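Local coordinates for BSU-2 beta-lactamase (Bacillus subtilis, PDB 6W5E), which hydrolyses beta-lactam antibiotics as a class D beta-lactamase, probably through an acyl-enzyme intermediate, at residues N38-F43 / F61-K66; K44-T49 / T242-S247; R71-S76 / S167-P172. One frame throughout, in Å; residues are numbered along the deposited sequence.

Contact 1 (N38-F43 / F61-K66)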
ATOM      1  N   ASN A  38      13.952  17.857  -2.861  1.00 13.11           N
ATOM      2  CA  ASN A  38      14.060  18.018  -1.416  1.00 12.22           C
ATOM      3  C   ASN A  38      12.653  18.034  -0.840  1.00 12.52           C
ATOM      4  O   ASN A  38      11.778  18.715  -1.377  1.00 14.49           O
ATOM      5  CB  ASN A  38      14.767  19.331  -1.070  1.00 13.08           C
ATOM      6  CG  ASN A  38      15.090  19.433   0.398  1.00 13.49           C
ATOM      7  OD1 ASN A  38      14.225  19.751   1.214  1.00 13.20           O
ATOM      8  ND2 ASN A  38      16.351  19.167   0.747  1.00 15.66           N
ATOM      9  N   VAL A  39      12.435  17.287   0.245  1.00 10.85           N
ATOM     10  CA  VAL A  39      11.115  17.206   0.870  1.00 12.49           C
ATOM     11  C   VAL A  39      11.185  17.480   2.372  1.00 11.91           C
ATOM     12  O   VAL A  39      10.239  17.169   3.103  1.00 12.30           O
ATOM     13  CB  VAL A  39      10.401  15.868   0.567  1.00 12.83           C
ATOM     14  CG1 VAL A  39      10.280  15.654  -0.940  1.00 13.58           C
ATOM     15  CG2 VAL A  39      11.126  14.703   1.229  1.00 12.10           C
ATOM     16  N   ASP A  40      12.296  18.067   2.841  1.00 11.91           N
ATOM     17  CA  ASP A  40      12.486  18.294   4.277  1.00 13.55           C
ATOM     18  C   ASP A  40      11.273  18.956   4.912  1.00 12.92           C
ATOM     19  O   ASP A  40      10.853  18.580   6.013  1.00 13.59           O
ATOM     20  CB  ASP A  40      13.681  19.215   4.522  1.00 12.80           C
ATOM     21  CG  ASP A  40      15.013  18.556   4.275  1.00 14.58           C
ATOM     22  OD1 ASP A  40      15.066  17.387   3.849  1.00 15.54           O
ATOM     23  OD2 ASP A  40      16.027  19.244   4.504  1.00 17.65           O
ATOM     24  N   ASP A  41      10.708  19.975   4.257  1.00 13.92           N
ATOM     25  CA  ASP A  41       9.707  20.753   4.983  1.00 13.11           C
ATOM     26  C   ASP A  41       8.364  20.048   5.107  1.00 15.12           C
ATOM     27  O   ASP A  41       7.504  20.518   5.857  1.00 17.52           O
ATOM     28  CB  ASP A  41       9.578  22.202   4.480  1.00 15.18           C
ATOM     29  CG  ASP A  41       8.990  22.325   3.093  1.00 16.92           C
ATOM     30  OD1 ASP A  41       8.475  21.350   2.514  1.00 19.45           O
ATOM     31  OD2 ASP A  41       9.048  23.459   2.571  1.00 17.78           O
ATOM     32  N   GLU A  42       8.177  18.921   4.428  1.00 13.54           N
ATOM     33  CA  GLU A  42       6.986  18.117   4.641  1.00 14.20           C
ATOM     34  C   GLU A  42       7.053  17.334   5.942  1.00 14.55           C
ATOM     35  O   GLU A  42       6.016  16.855   6.413  1.00 17.06           O
ATOM     36  CB  GLU A  42       6.815  17.122   3.497  1.00 14.64           C
ATOM     37  CG  GLU A  42       6.665  17.750   2.133  1.00 17.15           C
ATOM     38  CD  GLU A  42       5.330  18.416   1.925  1.00 18.39           C
ATOM     39  OE1 GLU A  42       4.364  18.094   2.649  1.00 19.96           O
ATOM     40  OE2 GLU A  42       5.242  19.241   0.997  1.00 23.27           O
ATOM     41  N   PHE A  43       8.245  17.203   6.527  1.00 16.47           N
ATOM     42  CA  PHE A  43       8.483  16.386   7.708  1.00 17.76           C
ATOM     43  C   PHE A  43       9.089  17.180   8.851  1.00 21.67           C
ATOM     44  O   PHE A  43       9.622  16.578   9.790  1.00 24.26           O
ATOM     45  CB  PHE A  43       9.446  15.246   7.378  1.00 17.98           C
ATOM     46  CG  PHE A  43       8.906  14.265   6.394  1.00 14.99           C
ATOM     47  CD1 PHE A  43       8.192  13.156   6.825  1.00 15.51           C
ATOM     48  CD2 PHE A  43       9.117  14.444   5.036  1.00 15.10           C
ATOM     49  CE1 PHE A  43       7.705  12.251   5.918  1.00 14.86           C
ATOM     50  CE2 PHE A  43       8.627  13.543   4.124  1.00 14.57           C
ATOM     51  CZ  PHE A  43       7.920  12.450   4.564  1.00 14.08           C
ATOM     52  N   PHE A  61      15.014   8.315  -4.972  1.00 12.11           N
ATOM     53  CA  PHE A  61      15.240   9.345  -3.968  1.00 11.51           C
ATOM     54  C   PHE A  61      14.707   8.856  -2.629  1.00 11.56           C
ATOM     55  O   PHE A  61      13.603   8.306  -2.558  1.00 12.11           O
ATOM     56  CB  PHE A  61      14.506  10.632  -4.361  1.00 12.80           C
ATOM     57  CG  PHE A  61      14.470  11.668  -3.279  1.00 13.34           C
ATOM     58  CD1 PHE A  61      15.577  12.451  -3.019  1.00 14.34           C
ATOM     59  CD2 PHE A  61      13.325  11.866  -2.517  1.00 14.17           C
ATOM     60  CE1 PHE A  61      15.552  13.410  -2.023  1.00 15.53           C
ATOM     61  CE2 PHE A  61      13.295  12.829  -1.517  1.00 16.47           C
ATOM     62  CZ  PHE A  61      14.411  13.594  -1.273  1.00 15.00           C
ATOM     63  N   VAL A  62      15.485   9.063  -1.565  1.00 11.75           N
ATOM     64  CA  VAL A  62      15.107   8.642  -0.216  1.00 12.27           C
ATOM     65  C   VAL A  62      15.351   9.797   0.745  1.00 12.43           C
ATOM     66  O   VAL A  62      16.499  10.234   0.910  1.00 14.01           O
ATOM     67  CB  VAL A  62      15.900   7.408   0.251  1.00 13.35           C
ATOM     68  CG1 VAL A  62      15.473   7.008   1.662  1.00 15.02           C
ATOM     69  CG2 VAL A  62      15.727   6.243  -0.712  1.00 13.33           C
ATOM     70  N   TYR A  63      14.286  10.283   1.381  1.00 11.98           N
ATOM     71  CA  TYR A  63      14.398  11.167   2.534  1.00 12.22           C
ATOM     72  C   TYR A  63      14.362  10.330   3.809  1.00 12.85           C
ATOM     73  O   TYR A  63      13.442   9.524   4.001  1.00 12.02           O
ATOM     74  CB  TYR A  63      13.254  12.188   2.558  1.00 12.61           C
ATOM     75  CG  TYR A  63      13.127  12.879   3.901  1.00 13.27           C
ATOM     76  CD1 TYR A  63      13.950  13.956   4.237  1.00 13.30           C
ATOM     77  CD2 TYR A  63      12.211  12.433   4.855  1.00 15.72           C
ATOM     78  CE1 TYR A  63      13.851  14.576   5.490  1.00 13.62           C
ATOM     79  CE2 TYR A  63      12.114  13.038   6.100  1.00 16.20           C
ATOM     80  CZ  TYR A  63      12.930  14.105   6.412  1.00 15.96           C
ATOM     81  OH  TYR A  63      12.819  14.700   7.649  1.00 19.58           O
ATOM     82  N   ASN A  64      15.367  10.528   4.674  1.00 12.43           N
ATOM     83  CA  ASN A  64      15.508   9.830   5.951  1.00 11.48           C
ATOM     84  C   ASN A  64      15.853   8.359   5.737  1.00 11.39           C
ATOM     85  O   ASN A  64      15.013   7.462   5.900  1.00 12.90           O
ATOM     86  CB  ASN A  64      14.287  10.024   6.859  1.00 12.95           C
ATOM     87  CG  ASN A  64      14.553   9.597   8.288  1.00 12.45           C
ATOM     88  OD1 ASN A  64      15.532   8.904   8.566  1.00 16.28           O
ATOM     89  ND2 ASN A  64      13.675   9.995   9.196  1.00 14.68           N
ATOM     90  N   ARG A  65      17.120   8.116   5.405  1.00 14.42           N
ATOM     91  CA  ARG A  65      17.581   6.769   5.088  1.00 15.33           C
ATOM     92  C   ARG A  65      17.457   5.834   6.289  1.00 14.78           C
ATOM     93  O   ARG A  65      17.114   4.652   6.131  1.00 16.25           O
ATOM     94  CB  ARG A  65      19.027   6.858   4.594  1.00 19.51           C
ATOM     95  CG  ARG A  65      19.763   5.552   4.478  1.00 23.53           C
ATOM     96  CD  ARG A  65      19.381   4.825   3.205  1.00 25.44           C
ATOM     97  NE  ARG A  65      19.345   5.708   2.043  1.00 22.80           N
ATOM     98  CZ  ARG A  65      19.364   5.277   0.786  1.00 20.29           C
ATOM     99  NH1 ARG A  65      19.435   3.973   0.536  1.00 19.58           N
ATOM    100  NH2 ARG A  65      19.317   6.141  -0.216  1.00 20.36           N
ATOM    101  N   LYS A  66      17.736   6.335   7.498  1.00 14.75           N
ATOM    102  CA  LYS A  66      17.636   5.484   8.682  1.00 16.19           C
ATOM    103  C   LYS A  66      16.232   4.919   8.834  1.00 15.65           C
ATOM    104  O   LYS A  66      16.050   3.703   8.980  1.00 16.31           O
ATOM    105  CB  LYS A  66      18.015   6.267   9.937  1.00 18.40           C
ATOM    106  CG  LYS A  66      17.890   5.432  11.205  1.00 20.46           C
ATOM    107  CD  LYS A  66      18.310   6.216  12.440  1.00 26.31           C
ATOM    108  CE  LYS A  66      19.754   5.922  12.813  1.00 24.92           C
ATOM    109  NZ  LYS A  66      20.205   6.748  13.963  1.00 27.84           N
TER

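Contact 2 (K44-T49 / T242-S247)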
ATOM      1  N   LYS A  44       9.055  18.510   8.789  1.00 23.96           N
ATOM      2  CA  LYS A  44       9.727  19.301   9.815  1.00 27.04           C
ATOM      3  C   LYS A  44       9.181  19.016  11.208  1.00 28.23           C
ATOM      4  O   LYS A  44       9.914  19.167  12.195  1.00 28.54           O
ATOM      5  CB  LYS A  44       9.644  20.790   9.481  1.00 31.11           C
ATOM      6  CG  LYS A  44       8.234  21.330   9.405  1.00 36.17           C
ATOM      7  N   ASP A  45       7.925  18.575  11.311  1.00 26.21           N
ATOM      8  CA  ASP A  45       7.317  18.260  12.597  1.00 25.65           C
ATOM      9  C   ASP A  45       6.909  16.791  12.708  1.00 24.99           C
ATOM     10  O   ASP A  45       6.122  16.434  13.591  1.00 27.29           O
ATOM     11  CB  ASP A  45       6.122  19.179  12.865  1.00 32.04           C
ATOM     12  CG  ASP A  45       6.543  20.590  13.240  1.00 37.75           C
ATOM     13  OD1 ASP A  45       6.795  21.407  12.326  1.00 37.89           O
ATOM     14  OD2 ASP A  45       6.627  20.878  14.454  1.00 39.10           O
ATOM     15  N   THR A  46       7.449  15.928  11.852  1.00 22.92           N
ATOM     16  CA  THR A  46       7.006  14.544  11.766  1.00 20.38           C
ATOM     17  C   THR A  46       8.218  13.634  11.640  1.00 18.97           C
ATOM     18  O   THR A  46       9.145  13.928  10.885  1.00 20.25           O
ATOM     19  CB  THR A  46       6.126  14.378  10.523  1.00 21.96           C
ATOM     20  OG1 THR A  46       5.015  15.275  10.603  1.00 24.63           O
ATOM     21  CG2 THR A  46       5.595  12.971  10.429  1.00 22.24           C
ATOM     22  N   ASP A  47       8.213  12.530  12.376  1.00 17.31           N
ATOM     23  CA  ASP A  47       9.223  11.488  12.213  1.00 16.10           C
ATOM     24  C   ASP A  47       8.790  10.622  11.033  1.00 15.10           C
ATOM     25  O   ASP A  47       7.816   9.871  11.134  1.00 15.41           O
ATOM     26  CB  ASP A  47       9.290  10.671  13.502  1.00 18.10           C
ATOM     27  CG  ASP A  47      10.545   9.832  13.606  1.00 19.04           C
ATOM     28  OD1 ASP A  47      11.350   9.847  12.656  1.00 21.33           O
ATOM     29  OD2 ASP A  47      10.724   9.147  14.637  1.00 23.01           O
ATOM     30  N   GLY A  48       9.480  10.730   9.901  1.00 14.84           N
ATOM     31  CA  GLY A  48       8.977  10.042   8.725  1.00 14.60           C
ATOM     32  C   GLY A  48      10.036   9.826   7.670  1.00 12.85           C
ATOM     33  O   GLY A  48      11.163  10.317   7.770  1.00 13.21           O
ATOM     34  N   THR A  49       9.643   9.082   6.634  1.00 11.80           N
ATOM     35  CA  THR A  49      10.491   8.822   5.480  1.00 11.04           C
ATOM     36  C   THR A  49       9.645   8.900   4.213  1.00 11.32           C
ATOM     37  O   THR A  49       8.430   8.680   4.239  1.00 11.84           O
ATOM     38  CB  THR A  49      11.210   7.470   5.620  1.00 13.28           C
ATOM     39  OG1 THR A  49      12.045   7.231   4.486  1.00 13.65           O
ATOM     40  CG2 THR A  49      10.207   6.338   5.740  1.00 14.98           C
ATOM     41  N   THR A 242       5.557   6.451   1.662  1.00 11.46           N
ATOM     42  CA  THR A 242       5.645   7.396   2.765  1.00 10.29           C
ATOM     43  C   THR A 242       5.269   6.683   4.053  1.00 10.03           C
ATOM     44  O   THR A 242       4.297   5.922   4.086  1.00 10.74           O
ATOM     45  CB  THR A 242       4.705   8.572   2.531  1.00 11.32           C
ATOM     46  OG1 THR A 242       5.045   9.179   1.284  1.00 13.19           O
ATOM     47  CG2 THR A 242       4.825   9.605   3.654  1.00 12.42           C
ATOM     48  N   ASN A 243       6.053   6.916   5.106  1.00 10.58           N
ATOM     49  CA  ASN A 243       5.820   6.272   6.391  1.00 11.50           C
ATOM     50  C   ASN A 243       6.122   7.285   7.487  1.00 11.45           C
ATOM     51  O   ASN A 243       7.135   7.986   7.413  1.00 13.02           O
ATOM     52  CB  ASN A 243       6.718   5.029   6.515  1.00 13.97           C
ATOM     53  CG  ASN A 243       6.860   4.539   7.931  1.00 15.36           C
ATOM     54  OD1 ASN A 243       7.794   4.923   8.631  1.00 19.54           O
ATOM     55  ND2 ASN A 243       5.943   3.680   8.365  1.00 18.07           N
ATOM     56  N   VAL A 244       5.235   7.382   8.485  1.00 10.47           N
ATOM     57  CA  VAL A 244       5.290   8.445   9.487  1.00 12.01           C
ATOM     58  C   VAL A 244       4.855   7.914  10.852  1.00 10.97           C
ATOM     59  O   VAL A 244       4.121   6.926  10.961  1.00 11.34           O
ATOM     60  CB  VAL A 244       4.410   9.669   9.106  1.00 12.13           C
ATOM     61  CG1 VAL A 244       4.950  10.387   7.882  1.00 14.02           C
ATOM     62  CG2 VAL A 244       2.957   9.243   8.894  1.00 14.11           C
ATOM     63  N   ASP A 245       5.288   8.622  11.901  1.00 13.10           N
ATOM     64  CA  ASP A 245       4.790   8.409  13.258  1.00 12.81           C
ATOM     65  C   ASP A 245       3.505   9.203  13.483  1.00 14.39           C
ATOM     66  O   ASP A 245       3.403   9.992  14.428  1.00 15.92           O
ATOM     67  CB  ASP A 245       5.881   8.754  14.294  1.00 14.60           C
ATOM     68  CG  ASP A 245       6.107  10.261  14.456  1.00 20.31           C
ATOM     69  OD1 ASP A 245       6.001  10.998  13.456  1.00 19.89           O
ATOM     70  OD2 ASP A 245       6.401  10.709  15.593  1.00 22.79           O
ATOM     71  N   ASP A 246       2.513   8.981  12.624  1.00 14.10           N
ATOM     72  CA  ASP A 246       1.276   9.754  12.566  1.00 13.87           C
ATOM     73  C   ASP A 246       0.294   8.900  11.773  1.00 13.97           C
ATOM     74  O   ASP A 246       0.575   7.736  11.480  1.00 13.23           O
ATOM     75  CB  ASP A 246       1.551  11.116  11.915  1.00 15.41           C
ATOM     76  CG  ASP A 246       0.590  12.210  12.360  1.00 18.41           C
ATOM     77  OD1 ASP A 246      -0.586  11.924  12.660  1.00 18.32           O
ATOM     78  OD2 ASP A 246       1.011  13.386  12.389  1.00 21.00           O
ATOM     79  N   SER A 247      -0.840   9.471  11.391  1.00 13.68           N
ATOM     80  CA  SER A 247      -1.865   8.663  10.748  1.00 13.31           C
ATOM     81  C   SER A 247      -1.554   8.426   9.269  1.00 12.65           C
ATOM     82  O   SER A 247      -0.730   9.109   8.653  1.00 12.55           O
ATOM     83  CB  SER A 247      -3.223   9.350  10.846  1.00 14.89           C
ATOM     84  OG  SER A 247      -3.203  10.536  10.071  1.00 16.84           O
TER

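Contact 3 (R71-S76 / S167-P172)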
ATOM      1  N   ARG A  71      12.218  -1.795   9.709  1.00 13.14           N
ATOM      2  CA  ARG A  71      11.028  -2.600   9.476  1.00 12.68           C
ATOM      3  C   ARG A  71       9.926  -2.195  10.441  1.00 14.59           C
ATOM      4  O   ARG A  71      10.163  -2.023  11.639  1.00 16.40           O
ATOM      5  CB  ARG A  71      11.344  -4.082   9.633  1.00 13.52           C
ATOM      6  CG  ARG A  71      12.143  -4.643   8.488  1.00 14.53           C
ATOM      7  CD  ARG A  71      12.258  -6.138   8.604  1.00 16.14           C
ATOM      8  NE  ARG A  71      12.734  -6.708   7.352  1.00 14.82           N
ATOM      9  CZ  ARG A  71      13.288  -7.908   7.244  1.00 17.23           C
ATOM     10  NH1 ARG A  71      13.448  -8.678   8.322  1.00 16.06           N
ATOM     11  NH2 ARG A  71      13.681  -8.336   6.056  1.00 17.20           N
ATOM     12  N   GLN A  72       8.715  -2.038   9.912  1.00 13.39           N
ATOM     13  CA  GLN A  72       7.575  -1.600  10.699  1.00 13.76           C
ATOM     14  C   GLN A  72       6.361  -2.424  10.294  1.00 12.21           C
ATOM     15  O   GLN A  72       6.329  -3.019   9.216  1.00 12.56           O
ATOM     16  CB  GLN A  72       7.336  -0.098  10.506  1.00 14.05           C
ATOM     17  CG  GLN A  72       8.497   0.747  11.023  1.00 17.42           C
ATOM     18  CD  GLN A  72       8.410   2.176  10.578  1.00 19.17           C
ATOM     19  OE1 GLN A  72       7.511   2.908  10.993  1.00 18.74           O
ATOM     20  NE2 GLN A  72       9.346   2.593   9.724  1.00 19.07           N
ATOM     21  N   THR A  73       5.355  -2.456  11.160  1.00 12.02           N
ATOM     22  CA  THR A  73       4.175  -3.243  10.838  1.00 13.02           C
ATOM     23  C   THR A  73       3.427  -2.582   9.677  1.00 12.08           C
ATOM     24  O   THR A  73       3.316  -1.356   9.623  1.00 12.52           O
ATOM     25  CB  THR A  73       3.286  -3.408  12.078  1.00 12.20           C
ATOM     26  OG1 THR A  73       2.882  -2.128  12.572  1.00 13.02           O
ATOM     27  CG2 THR A  73       4.046  -4.164  13.191  1.00 14.12           C
ATOM     28  N   PRO A  74       2.953  -3.364   8.701  1.00 11.48           N
ATOM     29  CA  PRO A  74       2.438  -2.754   7.463  1.00 10.83           C
ATOM     30  C   PRO A  74       1.033  -2.186   7.575  1.00 11.05           C
ATOM     31  O   PRO A  74       0.659  -1.347   6.741  1.00 11.48           O
ATOM     32  CB  PRO A  74       2.479  -3.914   6.454  1.00 12.16           C
ATOM     33  CG  PRO A  74       2.330  -5.136   7.309  1.00 11.84           C
ATOM     34  CD  PRO A  74       3.087  -4.826   8.580  1.00 12.45           C
ATOM     35  N   GLN A  75       0.245  -2.620   8.553  1.00 11.04           N
ATOM     36  CA  GLN A  75      -1.145  -2.169   8.678  1.00 11.19           C
ATOM     37  C   GLN A  75      -1.856  -2.477   7.357  1.00 11.63           C
ATOM     38  O   GLN A  75      -1.522  -3.448   6.667  1.00 11.32           O
ATOM     39  CB  GLN A  75      -1.190  -0.715   9.121  1.00 12.12           C
ATOM     40  CG  GLN A  75      -0.346  -0.396  10.357  1.00 12.33           C
ATOM     41  CD  GLN A  75      -0.629  -1.315  11.532  1.00 12.63           C
ATOM     42  OE1 GLN A  75       0.275  -1.950  12.072  1.00 14.17           O
ATOM     43  NE2 GLN A  75      -1.892  -1.401  11.923  1.00 15.03           N
ATOM     44  N   SER A  76      -2.795  -1.632   6.945  1.00 11.65           N
ATOM     45  CA  SER A  76      -3.620  -1.986   5.799  1.00 12.04           C
ATOM     46  C   SER A  76      -2.907  -1.853   4.458  1.00 10.01           C
ATOM     47  O   SER A  76      -3.516  -2.173   3.433  1.00 11.34           O
ATOM     48  CB  SER A  76      -4.910  -1.175   5.800  1.00 13.67           C
ATOM     49  OG  SER A  76      -5.754  -1.611   6.855  1.00 19.14           O
ATOM     50  N   SER A 167       3.060  -9.324  14.269  1.00 13.64           N
ATOM     51  CA  SER A 167       4.338  -9.992  14.041  1.00 13.57           C
ATOM     52  C   SER A 167       5.013  -9.584  12.741  1.00 12.69           C
ATOM     53  O   SER A 167       6.248  -9.553  12.676  1.00 14.85           O
ATOM     54  CB  SER A 167       4.142 -11.510  14.085  1.00 14.27           C
ATOM     55  OG  SER A 167       3.255 -11.939  13.058  1.00 13.83           O
ATOM     56  N   LEU A 168       4.246  -9.293  11.699  1.00 12.40           N
ATOM     57  CA  LEU A 168       4.843  -9.013  10.399  1.00 10.97           C
ATOM     58  C   LEU A 168       5.372  -7.583  10.352  1.00 12.32           C
ATOM     59  O   LEU A 168       4.690  -6.643  10.771  1.00 12.25           O
ATOM     60  CB  LEU A 168       3.801  -9.207   9.301  1.00 11.88           C
ATOM     61  CG  LEU A 168       4.246  -8.918   7.866  1.00 12.51           C
ATOM     62  CD1 LEU A 168       5.368  -9.838   7.431  1.00 14.70           C
ATOM     63  CD2 LEU A 168       3.057  -9.027   6.936  1.00 12.70           C
ATOM     64  N   THR A 169       6.600  -7.425   9.859  1.00 11.89           N
ATOM     65  CA  THR A 169       7.191  -6.110   9.667  1.00 11.49           C
ATOM     66  C   THR A 169       7.863  -6.043   8.303  1.00 12.95           C
ATOM     67  O   THR A 169       8.284  -7.059   7.746  1.00 13.37           O
ATOM     68  CB  THR A 169       8.218  -5.789  10.761  1.00 14.07           C
ATOM     69  OG1 THR A 169       9.332  -6.675  10.626  1.00 14.21           O
ATOM     70  CG2 THR A 169       7.604  -5.939  12.152  1.00 14.17           C
ATOM     71  N   ILE A 170       7.965  -4.829   7.775  1.00 11.94           N
ATOM     72  CA  ILE A 170       8.586  -4.596   6.476  1.00 12.49           C
ATOM     73  C   ILE A 170       9.102  -3.164   6.471  1.00 11.12           C
ATOM     74  O   ILE A 170       8.454  -2.259   7.007  1.00 12.09           O
ATOM     75  CB  ILE A 170       7.583  -4.869   5.328  1.00 11.41           C
ATOM     76  CG1 ILE A 170       8.271  -4.754   3.963  1.00 13.09           C
ATOM     77  CG2 ILE A 170       6.356  -3.959   5.447  1.00 13.77           C
ATOM     78  CD1 ILE A 170       7.398  -5.149   2.801  1.00 12.07           C
ATOM     79  N   SER A 171      10.288  -2.956   5.909  1.00 11.20           N
ATOM     80  CA  SER A 171      10.807  -1.594   5.908  1.00 10.60           C
ATOM     81  C   SER A 171      10.197  -0.805   4.756  1.00 11.41           C
ATOM     82  O   SER A 171       9.726  -1.385   3.770  1.00 11.72           O
ATOM     83  CB  SER A 171      12.326  -1.593   5.781  1.00 12.19           C
ATOM     84  OG  SER A 171      12.713  -1.855   4.446  1.00 12.74           O
ATOM     85  N   PRO A 172      10.195   0.528   4.852  1.00 11.16           N
ATOM     86  CA  PRO A 172       9.737   1.330   3.709  1.00 12.70           C
ATOM     87  C   PRO A 172      10.475   1.017   2.414  1.00 12.22           C
ATOM     88  O   PRO A 172       9.841   0.950   1.351  1.00 12.00           O
ATOM     89  CB  PRO A 172       9.931   2.765   4.203  1.00 12.65           C
ATOM     90  CG  PRO A 172       9.684   2.658   5.681  1.00 11.85           C
ATOM     91  CD  PRO A 172      10.316   1.339   6.078  1.00 12.24           C
TER

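Contact 1 (N38-F43 / F61-K66)
N38 meets F61 through its backbone, CA lying 4.4 Å from F61 CZ, while its own side chain turns away and closes an Asx turn. This turn opens a short 3-10 segment in the loop ahead of strand 48-54, and that loop packs against 59-63, the outermost strand at one side of the antiparallel sheet. Asparagine suits the turn because its short amide can fold back on the chain: N38 OD1 accepts from D40 N at 3.0 Å, the donor standing above the carbonyl plane. At V39, with CG1 anti to the carbonyl carbon (chi1 -57°), CG2 faces the strand. There CG2 lies at the edge of the F61 ring, and it also comes to 3.6 Å from Y63 CB. The D40 side chain crosses Y63 at about a right angle, its carboxylate plane 56° from the ring. D40 OD1 meets the ring obliquely, 3.5 Å from Y63 CE1, without a hydrogen bond; an acid is at home at this exposed place. D41 and E42 both form salt bridges with K261 of helix 248-261. V39 and F43 also rest on that helix, at I258 and I254, which suits their apolar, buried side chains. F43 closes the segment with an offset stack on Y63, centroids 4.6 Å apart and planes 21° from parallel. The two side chains slide past each other in opposite directions, and Y63 CE2 sits over a face of the F43 ring, displaced toward the rim. Tyrosine suits this partly exposed strand end: its ring stacks while Y63 OH lies 3.4 Å from F43 CB.

Contact 2 (K44-T49 / T242-S247)
D245 and D47 meet because chi1 of D245 (74°) places CG between backbone N and carbonyl carbon, 3.3 Å from D47 CB. At T49, OG1 anti to the backbone N (chi1 -180°) leaves CG2 in the crowded position, 3.8 Å from N243 CB. These groups flank an antiparallel pairing of two neighbouring strands, 48-54 and 236-244, in the sheet of the penicillin-recognising fold. T49 and N243 form the hydrogen-bonded pair, T49 N giving to N243 O at 2.8 Å and N243 N returning a bond to T49 O. Beyond them G48 faces V244 in the non-hydrogen-bonded pair. Glycine suits the close approach: G48 CA and V244 CA are 4.1 Å apart, with V244 CG1 packed against G48 CA. T46 then lays its methyl, CG2, obliquely on V244 CG1 at 3.7 Å. T49 OG1 is held by Y63 O, and N243 OD1 accepts from R67 and Q72, which satisfies these buried polar ends. Past the strand end D47 and D245 are tied twice, D245 N to D47 O and D47 N to D245 OD1, the latter 2.9 Å long and reached from above the carboxylate plane. An inverse gamma turn centred on D245 is closed by a weak bond from D246 N to V244 O. The two acids may repel mildly, offset perhaps by a long, weak ion pair of D47 with R67; D47 OD2 stands 4.7 Å from D245 OD2.

Contact 3 (R71-S76 / S167-P172)
R71 and T169 cross at about a right angle, the arginine's aliphatic stem passing the threonine hydroxyl with R71 CB 3.4 Å from T169 OG1. Extended from CG to NE, the long chain carries its charge beyond T169 to a salt bridge with E174. P74 and L168 are also crossed at about a right angle: the ring's CG rests 4.0 Å from L168 CD2, and its CB touches I170 CG2. These are apolar residues in a buried place, although P74 CD also lies close to the L168 carbonyl oxygen. Q72 starts away from 167-172, yet its end crosses P172 at about a right angle and NE2 bonds N243 OD1. Between these side chains the backbones form a single antiparallel bridge. Q72 N gives to I170 O at 2.9 Å, nearly straight (169°) but from above the carbonyl plane; I170 N gives to Q72 O at 2.8 Å. T73 OG1 donates a hydrogen bond to Q75 OE1 (2.7 Å). S76 opens the S-x-x-K motif, consistent with the nucleophile of class D enzymes, so the bridge borders the active site. Main-chain bonds thus tie the loop leading into S76 to the one leading into helix 172-184, while prolines and aliphatic groups fill the flanks.

In the fold
Contacts 1 and 2, centres 10 Å apart, lie on neighbouring strands at one side of the same sheet: strand 59-63 pairs with 48-54, which contact 2 joins to 236-244. They touch directly, Y63 O lying 2.7 Å from T49 OG1 and N64 ND2 2.9 Å from G48 O. Contact 3, about 15 Å from contact 2 between centres, is reached through N243 OD1, 3.0 Å from Q72 NE2, and through T49 CG2, 3.7 Å from P172 CG. Contacts 1 and 3 do not touch. The active site adjoins contact 3: S76 OG hydrogen-bonds the carboxylated lysine at position 79 and a malonate, probably from the crystallisation liquor.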